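Local coordinates for protein hydroquinone dioxygenase large subunit (Pseudomonas sp., PDB 4ZXA) that probably catalyses, with its small subunit, the iron-dependent ring cleavage of hydroquinone by dioxygen, holding a metal ion in a cupin fold, at residues E[255-266]-E[293-304]. Sequence-based numbering, arbitrary orientation.
Sequences FHGNDRVEWFIQ and DVCAMPADIRHQ. With CD (cadmium ion), chain I; H8N (4-hydroxybenzonitrile), chain J.
His256, Asn258 and Glu262 from 255-266 and His303 from 293-304 close round one cadmium ion, the nitrile nitrogen NAA of 4-hydroxybenzonitrile completing its shell. His256 ND1 and His303 NE2 each stand 2.2 Å from the metal, Asn258 gives OD1, and Glu262 chelates through both carboxylate oxygens. Behind the metal, His256 NE2 is hydrogen-bonded to Tyr80 O, a second-shell contact that would fix the ring's rotation. With CG wedged between backbone N and carbonyl carbon (chi1 57°), the His303 ring is carried toward 255-266, NE2 facing the ion. Its far nitrogen ND1 makes a weak hydrogen bond to Met297 SD. The Asn258 amide stands perpendicular to the His303 ring; ND2 donates to Pro298 O at 3.0 Å, from above that carbonyl plane, and weakly to Glu262 OE1, bonds that leave OD1 directed at the metal.

Backbone hydrogen bonds join the strands as antiparallel pairs on both sides of the site: 255-257 with 301-304, where His256 and His303 bond reciprocally, and 262-266 with 293-297, where Phe264 N reaches Cys295 O at 2.8 Å (172°). Asp293 and Val294 also pair with a strand of the small subunit, carrying the sheet across the interface.

Apolar packing lines both faces. Met297 CG touches Phe264 CE2 at 3.7 Å, while Phe264 CZ meets the ligand ring. On the opposite face Ala296 CB sits over the Trp263 six-membered ring, a CH-pi contact 3.6 Å from its centroid.

Beside the pair 255-257/301-304, Phe255 CE2 lies over the centre of the Arg302 guanidinium, planes 28° apart; an alanine in place of Arg302 would probably leave the Phe255 ring without this flat partner and freer to turn.

Two histidines, an asparagine oxygen and a chelating carboxylate, gathered from both segments, are consistent with a cupin site for ferrous iron in which cadmium stands in.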
ATOM      1  N   PHE E 255     -10.639  -3.243  -1.446  1.00 20.11           N
ATOM      2  CA  PHE E 255     -11.413  -3.919  -0.408  1.00 22.54           C
ATOM      3  C   PHE E 255     -12.909  -3.724  -0.651  1.00 25.17           C
ATOM      4  O   PHE E 255     -13.384  -2.632  -1.001  1.00 20.97           O
ATOM      5  CB  PHE E 255     -10.948  -3.623   1.035  1.00 30.06           C
ATOM      6  CG  PHE E 255     -11.257  -2.232   1.542  1.00 29.85           C
ATOM      7  CD1 PHE E 255     -10.283  -1.227   1.493  1.00 23.35           C
ATOM      8  CD2 PHE E 255     -12.496  -1.945   2.131  1.00 29.65           C
ATOM      9  CE1 PHE E 255     -10.548   0.061   2.000  1.00 29.29           C
ATOM     10  CE2 PHE E 255     -12.787  -0.652   2.635  1.00 31.42           C
ATOM     11  CZ  PHE E 255     -11.812   0.353   2.574  1.00 27.68           C
ATOM     12  N   HIS E 256     -13.640  -4.820  -0.521  1.00 25.50           N
ATOM     13  CA  HIS E 256     -15.031  -4.844  -0.936  1.00 22.83           C
ATOM     14  C   HIS E 256     -15.980  -4.761   0.241  1.00 21.23           C
ATOM     15  O   HIS E 256     -15.845  -5.516   1.204  1.00 24.30           O
ATOM     16  CB  HIS E 256     -15.320  -6.118  -1.721  1.00 18.82           C
ATOM     17  CG  HIS E 256     -16.693  -6.144  -2.308  1.00 24.26           C
ATOM     18  ND1 HIS E 256     -17.426  -7.302  -2.425  1.00 24.90           N
ATOM     19  CD2 HIS E 256     -17.467  -5.157  -2.795  1.00 25.22           C
ATOM     20  CE1 HIS E 256     -18.594  -7.031  -2.971  1.00 22.67           C
ATOM     21  NE2 HIS E 256     -18.646  -5.732  -3.209  1.00 30.04           N
ATOM     22  N   GLY E 257     -16.929  -3.835   0.168  1.00 17.21           N
ATOM     23  CA  GLY E 257     -18.020  -3.776   1.131  1.00 21.89           C
ATOM     24  C   GLY E 257     -19.255  -4.447   0.546  1.00 24.10           C
ATOM     25  O   GLY E 257     -19.777  -4.003  -0.479  1.00 21.20           O
ATOM     26  N   ASN E 258     -19.703  -5.527   1.183  1.00 23.71           N
ATOM     27  CA  ASN E 258     -20.771  -6.373   0.640  1.00 24.02           C
ATOM     28  C   ASN E 258     -22.189  -5.769   0.696  1.00 25.54           C
ATOM     29  O   ASN E 258     -22.464  -4.911   1.525  1.00 22.61           O
ATOM     30  CB  ASN E 258     -20.762  -7.722   1.369  1.00 22.83           C
ATOM     31  CG  ASN E 258     -19.708  -8.687   0.833  1.00 26.69           C
ATOM     32  OD1 ASN E 258     -18.768  -8.291   0.138  1.00 25.44           O
ATOM     33  ND2 ASN E 258     -19.867  -9.966   1.157  1.00 21.32           N
ATOM     34  N   ASP E 259     -23.090  -6.224  -0.174  1.00 22.99           N
ATOM     35  CA  ASP E 259     -24.515  -5.913  -0.005  1.00 22.87           C
ATOM     36  C   ASP E 259     -25.423  -7.125  -0.250  1.00 25.41           C
ATOM     37  O   ASP E 259     -26.646  -6.992  -0.383  1.00 22.71           O
ATOM     38  CB  ASP E 259     -24.932  -4.755  -0.914  1.00 24.55           C
ATOM     39  CG  ASP E 259     -25.056  -5.171  -2.364  1.00 25.84           C
ATOM     40  OD1 ASP E 259     -24.486  -6.216  -2.741  1.00 26.07           O
ATOM     41  OD2 ASP E 259     -25.726  -4.448  -3.126  1.00 29.98           O
ATOM     42  N   ARG E 260     -24.801  -8.295  -0.341  1.00 26.87           N
ATOM     43  CA  ARG E 260     -25.490  -9.574  -0.428  1.00 23.99           C
ATOM     44  C   ARG E 260     -24.526 -10.589   0.160  1.00 25.87           C
ATOM     45  O   ARG E 260     -23.358 -10.285   0.319  1.00 29.86           O
ATOM     46  CB  ARG E 260     -25.793  -9.925  -1.882  1.00 19.10           C
ATOM     47  CG  ARG E 260     -24.579  -9.897  -2.800  1.00 24.85           C
ATOM     48  CD  ARG E 260     -24.981  -9.715  -4.265  1.00 19.81           C
ATOM     49  NE  ARG E 260     -25.644  -8.425  -4.426  1.00 29.77           N
ATOM     50  CZ  ARG E 260     -26.488  -8.113  -5.407  1.00 30.71           C
ATOM     51  NH1 ARG E 260     -26.773  -9.006  -6.348  1.00 24.24           N
ATOM     52  NH2 ARG E 260     -27.041  -6.898  -5.445  1.00 26.68           N
ATOM     53  N   VAL E 261     -24.998 -11.779   0.497  1.00 22.19           N
ATOM     54  CA  VAL E 261     -24.108 -12.832   0.950  1.00 21.45           C
ATOM     55  C   VAL E 261     -23.324 -13.348  -0.266  1.00 26.99           C
ATOM     56  O   VAL E 261     -23.894 -13.504  -1.353  1.00 25.05           O
ATOM     57  CB  VAL E 261     -24.909 -13.992   1.590  1.00 19.89           C
ATOM     58  CG1 VAL E 261     -24.016 -15.209   1.813  1.00 23.08           C
ATOM     59  CG2 VAL E 261     -25.548 -13.558   2.902  1.00 19.16           C
ATOM     60  N   GLU E 262     -22.027 -13.596  -0.091  1.00 20.93           N
ATOM     61  CA  GLU E 262     -21.214 -14.223  -1.132  1.00 23.27           C
ATOM     62  C   GLU E 262     -20.738 -15.585  -0.667  1.00 26.04           C
ATOM     63  O   GLU E 262     -20.562 -15.790   0.540  1.00 26.15           O
ATOM     64  CB  GLU E 262     -19.985 -13.383  -1.439  1.00 18.26           C
ATOM     65  CG  GLU E 262     -20.289 -12.057  -2.058  1.00 24.08           C
ATOM     66  CD  GLU E 262     -19.139 -11.084  -1.924  1.00 26.47           C
ATOM     67  OE1 GLU E 262     -18.268 -11.322  -1.053  1.00 27.67           O
ATOM     68  OE2 GLU E 262     -19.103 -10.097  -2.688  1.00 21.91           O
ATOM     69  N   TRP E 263     -20.514 -16.499  -1.616  1.00 20.29           N
ATOM     70  CA  TRP E 263     -19.943 -17.808  -1.305  1.00 21.22           C
ATOM     71  C   TRP E 263     -18.603 -18.035  -2.006  1.00 23.74           C
ATOM     72  O   TRP E 263     -18.470 -17.848  -3.217  1.00 22.37           O
ATOM     73  CB  TRP E 263     -20.923 -18.930  -1.641  1.00 19.24           C
ATOM     74  CG  TRP E 263     -22.142 -18.935  -0.764  1.00 22.20           C
ATOM     75  CD1 TRP E 263     -23.276 -18.186  -0.929  1.00 26.14           C
ATOM     76  CD2 TRP E 263     -22.360 -19.732   0.412  1.00 22.05           C
ATOM     77  NE1 TRP E 263     -24.187 -18.469   0.072  1.00 22.35           N
ATOM     78  CE2 TRP E 263     -23.646 -19.411   0.906  1.00 22.87           C
ATOM     79  CE3 TRP E 263     -21.606 -20.697   1.087  1.00 20.74           C
ATOM     80  CZ2 TRP E 263     -24.178 -20.014   2.043  1.00 22.97           C
ATOM     81  CZ3 TRP E 263     -22.132 -21.283   2.213  1.00 18.02           C
ATOM     82  CH2 TRP E 263     -23.406 -20.948   2.679  1.00 22.07           C
ATOM     83  N   PHE E 264     -17.606 -18.428  -1.221  1.00 24.56           N
ATOM     84  CA  PHE E 264     -16.283 -18.751  -1.733  1.00 20.63           C
ATOM     85  C   PHE E 264     -15.999 -20.252  -1.521  1.00 24.98           C
ATOM     86  O   PHE E 264     -16.132 -20.753  -0.403  1.00 24.22           O
ATOM     87  CB  PHE E 264     -15.224 -17.932  -0.985  1.00 20.24           C
ATOM     88  CG  PHE E 264     -15.271 -16.446  -1.245  1.00 21.50           C
ATOM     89  CD1 PHE E 264     -15.974 -15.922  -2.319  1.00 24.77           C
ATOM     90  CD2 PHE E 264     -14.575 -15.566  -0.423  1.00 26.96           C
ATOM     91  CE1 PHE E 264     -16.005 -14.544  -2.558  1.00 24.15           C
ATOM     92  CE2 PHE E 264     -14.595 -14.186  -0.659  1.00 22.75           C
ATOM     93  CZ  PHE E 264     -15.316 -13.678  -1.732  1.00 19.51           C
ATOM     94  N   ILE E 265     -15.638 -20.975  -2.583  1.00 26.51           N
ATOM     95  CA  ILE E 265     -15.114 -22.344  -2.448  1.00 22.21           C
ATOM     96  C   ILE E 265     -13.670 -22.384  -2.923  1.00 22.23           C
ATOM     97  O   ILE E 265     -13.411 -22.260  -4.128  1.00 21.05           O
ATOM     98  CB  ILE E 265     -15.832 -23.338  -3.342  1.00 23.24           C
ATOM     99  CG1 ILE E 265     -17.350 -23.120  -3.322  1.00 30.51           C
ATOM    100  CG2 ILE E 265     -15.443 -24.764  -2.950  1.00 23.38           C
ATOM    101  CD1 ILE E 265     -18.068 -23.836  -2.237  1.00 32.56           C
ATOM    102  N   GLN E 266     -12.732 -22.558  -1.997  1.00 19.04           N
ATOM    103  CA  GLN E 266     -11.314 -22.519  -2.352  1.00 18.91           C
ATOM    104  C   GLN E 266     -10.883 -23.840  -3.014  1.00 23.23           C
ATOM    105  O   GLN E 266     -10.960 -24.907  -2.402  1.00 24.06           O
ATOM    106  CB  GLN E 266     -10.458 -22.184  -1.119  1.00 19.87           C
ATOM    107  CG  GLN E 266      -8.987 -21.916  -1.409  1.00 21.05           C
ATOM    108  CD  GLN E 266      -8.779 -20.628  -2.181  1.00 22.43           C
ATOM    109  OE1 GLN E 266      -9.502 -19.658  -1.974  1.00 29.61           O
ATOM    110  NE2 GLN E 266      -7.796 -20.611  -3.082  1.00 22.18           N
ATOM    111  N   ASP E 293     -12.092 -25.674   1.163  1.00 20.37           N
ATOM    112  CA  ASP E 293     -12.920 -24.859   2.053  1.00 22.32           C
ATOM    113  C   ASP E 293     -14.097 -24.136   1.365  1.00 25.61           C
ATOM    114  O   ASP E 293     -14.010 -23.699   0.204  1.00 20.61           O
ATOM    115  CB  ASP E 293     -12.073 -23.859   2.833  1.00 22.88           C
ATOM    116  CG  ASP E 293     -11.142 -24.531   3.825  1.00 30.15           C
ATOM    117  OD1 ASP E 293     -11.353 -25.726   4.142  1.00 32.52           O
ATOM    118  OD2 ASP E 293     -10.201 -23.859   4.303  1.00 27.98           O
ATOM    119  N   VAL E 294     -15.196 -24.044   2.114  1.00 24.63           N
ATOM    120  CA  VAL E 294     -16.419 -23.368   1.703  1.00 25.87           C
ATOM    121  C   VAL E 294     -16.792 -22.312   2.744  1.00 25.52           C
ATOM    122  O   VAL E 294     -16.900 -22.605   3.936  1.00 26.36           O
ATOM    123  CB  VAL E 294     -17.594 -24.343   1.609  1.00 24.22           C
ATOM    124  CG1 VAL E 294     -18.860 -23.579   1.283  1.00 24.41           C
ATOM    125  CG2 VAL E 294     -17.315 -25.389   0.573  1.00 20.53           C
ATOM    126  N   CYS E 295     -16.991 -21.085   2.294  1.00 22.13           N
ATOM    127  CA  CYS E 295     -17.245 -19.995   3.217  1.00 20.16           C
ATOM    128  C   CYS E 295     -18.290 -19.040   2.647  1.00 23.31           C
ATOM    129  O   CYS E 295     -18.282 -18.722   1.453  1.00 22.68           O
ATOM    130  CB  CYS E 295     -15.943 -19.250   3.512  1.00 21.45           C
ATOM    131  SG  CYS E 295     -16.075 -17.907   4.732  1.00 24.63           S
ATOM    132  N   ALA E 296     -19.201 -18.613   3.517  1.00 22.88           N
ATOM    133  CA  ALA E 296     -20.166 -17.569   3.209  1.00 19.58           C
ATOM    134  C   ALA E 296     -19.635 -16.242   3.747  1.00 18.78           C
ATOM    135  O   ALA E 296     -19.351 -16.109   4.936  1.00 25.25           O
ATOM    136  CB  ALA E 296     -21.534 -17.896   3.826  1.00 14.30           C
ATOM    137  N   MET E 297     -19.480 -15.264   2.867  1.00 18.66           N
ATOM    138  CA  MET E 297     -19.150 -13.912   3.302  1.00 22.01           C
ATOM    139  C   MET E 297     -20.445 -13.094   3.465  1.00 18.95           C
ATOM    140  O   MET E 297     -21.163 -12.845   2.498  1.00 19.49           O
ATOM    141  CB  MET E 297     -18.167 -13.261   2.317  1.00 23.86           C
ATOM    142  CG  MET E 297     -16.794 -13.957   2.248  1.00 20.04           C
ATOM    143  SD  MET E 297     -15.772 -13.594   3.701  1.00 27.37           S
ATOM    144  CE  MET E 297     -14.376 -14.714   3.454  1.00 21.86           C
ATOM    145  N   PRO E 298     -20.758 -12.698   4.703  1.00 21.31           N
ATOM    146  CA  PRO E 298     -22.047 -12.067   5.013  1.00 24.41           C
ATOM    147  C   PRO E 298     -22.252 -10.720   4.326  1.00 28.88           C
ATOM    148  O   PRO E 298     -21.304 -10.078   3.840  1.00 28.15           O
ATOM    149  CB  PRO E 298     -22.001 -11.871   6.536  1.00 25.77           C
ATOM    150  CG  PRO E 298     -20.874 -12.748   7.020  1.00 26.11           C
ATOM    151  CD  PRO E 298     -19.893 -12.812   5.890  1.00 22.69           C
ATOM    152  N   ALA E 299     -23.506 -10.286   4.305  1.00 23.65           N
ATOM    153  CA  ALA E 299     -23.882  -9.086   3.583  1.00 23.30           C
ATOM    154  C   ALA E 299     -23.504  -7.805   4.330  1.00 29.76           C
ATOM    155  O   ALA E 299     -23.651  -6.709   3.784  1.00 30.01           O
ATOM    156  CB  ALA E 299     -25.362  -9.110   3.304  1.00 23.15           C
ATOM    157  N   ASP E 300     -23.023  -7.934   5.568  1.00 23.73           N
ATOM    158  CA  ASP E 300     -22.782  -6.753   6.406  1.00 29.95           C
ATOM    159  C   ASP E 300     -21.313  -6.533   6.767  1.00 30.54           C
ATOM    160  O   ASP E 300     -20.996  -5.842   7.736  1.00 29.00           O
ATOM    161  CB  ASP E 300     -23.642  -6.800   7.682  1.00 30.45           C
ATOM    162  CG  ASP E 300     -23.361  -8.032   8.545  1.00 36.33           C
ATOM    163  OD1 ASP E 300     -22.719  -8.995   8.051  1.00 31.60           O
ATOM    164  OD2 ASP E 300     -23.795  -8.037   9.720  1.00 30.29           O
ATOM    165  N   ILE E 301     -20.413  -7.125   5.994  1.00 24.82           N
ATOM    166  CA  ILE E 301     -18.997  -6.947   6.260  1.00 27.04           C
ATOM    167  C   ILE E 301     -18.304  -6.394   5.027  1.00 24.65           C
ATOM    168  O   ILE E 301     -18.891  -6.301   3.952  1.00 23.95           O
ATOM    169  CB  ILE E 301     -18.305  -8.279   6.752  1.00 30.21           C
ATOM    170  CG1 ILE E 301     -18.589  -9.457   5.810  1.00 21.53           C
ATOM    171  CG2 ILE E 301     -18.751  -8.647   8.168  1.00 27.21           C
ATOM    172  CD1 ILE E 301     -17.783  -9.442   4.527  1.00 22.27           C
ATOM    173  N   ARG E 302     -17.054  -6.005   5.203  1.00 26.92           N
ATOM    174  CA  ARG E 302     -16.172  -5.704   4.081  1.00 26.57           C
ATOM    175  C   ARG E 302     -14.936  -6.583   4.261  1.00 26.74           C
ATOM    176  O   ARG E 302     -14.646  -7.045   5.372  1.00 23.72           O
ATOM    177  CB  ARG E 302     -15.769  -4.237   4.107  1.00 25.91           C
ATOM    178  CG  ARG E 302     -14.956  -3.889   5.330  1.00 28.25           C
ATOM    179  CD  ARG E 302     -14.760  -2.403   5.458  1.00 35.93           C
ATOM    180  NE  ARG E 302     -13.362  -2.096   5.733  1.00 43.75           N
ATOM    181  CZ  ARG E 302     -12.917  -0.899   6.105  1.00 46.94           C
ATOM    182  NH1 ARG E 302     -13.770   0.111   6.266  1.00 35.79           N
ATOM    183  NH2 ARG E 302     -11.616  -0.714   6.327  1.00 41.29           N
ATOM    184  N   HIS E 303     -14.202  -6.820   3.184  1.00 23.44           N
ATOM    185  CA  HIS E 303     -13.113  -7.781   3.246  1.00 21.62           C
ATOM    186  C   HIS E 303     -12.125  -7.590   2.101  1.00 21.16           C
ATOM    187  O   HIS E 303     -12.413  -6.887   1.144  1.00 24.26           O
ATOM    188  CB  HIS E 303     -13.679  -9.202   3.245  1.00 22.05           C
ATOM    189  CG  HIS E 303     -14.543  -9.506   2.056  1.00 25.11           C
ATOM    190  ND1 HIS E 303     -15.212 -10.692   1.916  1.00 27.74           N
ATOM    191  CD2 HIS E 303     -14.821  -8.771   0.956  1.00 23.71           C
ATOM    192  CE1 HIS E 303     -15.884 -10.684   0.768  1.00 20.95           C
ATOM    193  NE2 HIS E 303     -15.652  -9.534   0.173  1.00 21.40           N
ATOM    194  N   GLN E 304     -10.956  -8.209   2.217  1.00 20.01           N
ATOM    195  CA  GLN E 304      -9.920  -8.112   1.198  1.00 20.36           C
ATOM    196  C   GLN E 304      -9.121  -9.396   1.310  1.00 21.73           C
ATOM    197  O   GLN E 304      -8.945  -9.920   2.413  1.00 27.25           O
ATOM    198  CB  GLN E 304      -9.031  -6.881   1.444  1.00 20.89           C
ATOM    199  CG  GLN E 304      -8.045  -6.573   0.320  1.00 21.64           C
ATOM    200  CD  GLN E 304      -7.350  -5.217   0.468  1.00 25.86           C
ATOM    201  OE1 GLN E 304      -7.131  -4.730   1.575  1.00 31.71           O
ATOM    202  NE2 GLN E 304      -7.005  -4.603  -0.659  1.00 24.90           N
TER
HETATM  203 CD    CD I 401     -17.215  -9.184  -1.361  1.00 28.17          CD
HETATM  204  NAA H8N J 402     -15.763  -9.637  -3.138  1.00 25.61           N
HETATM  205  CAC H8N J 402     -15.054 -10.106  -3.902  1.00 26.08           C
HETATM  206  CAI H8N J 402     -14.127 -10.754  -4.876  1.00 22.33           C
HETATM  207  CAF H8N J 402     -13.512 -11.944  -4.508  1.00 26.14           C
HETATM  208  CAD H8N J 402     -12.638 -12.578  -5.386  1.00 25.04           C
HETATM  209  CAH H8N J 402     -12.410 -11.987  -6.619  1.00 21.20           C
HETATM  210  OAB H8N J 402     -11.542 -12.594  -7.487  1.00 24.40           O
HETATM  211  CAE H8N J 402     -13.023 -10.795  -6.990  1.00 23.16           C
HETATM  212  CAG H8N J 402     -13.894 -10.174  -6.109  1.00 22.78           C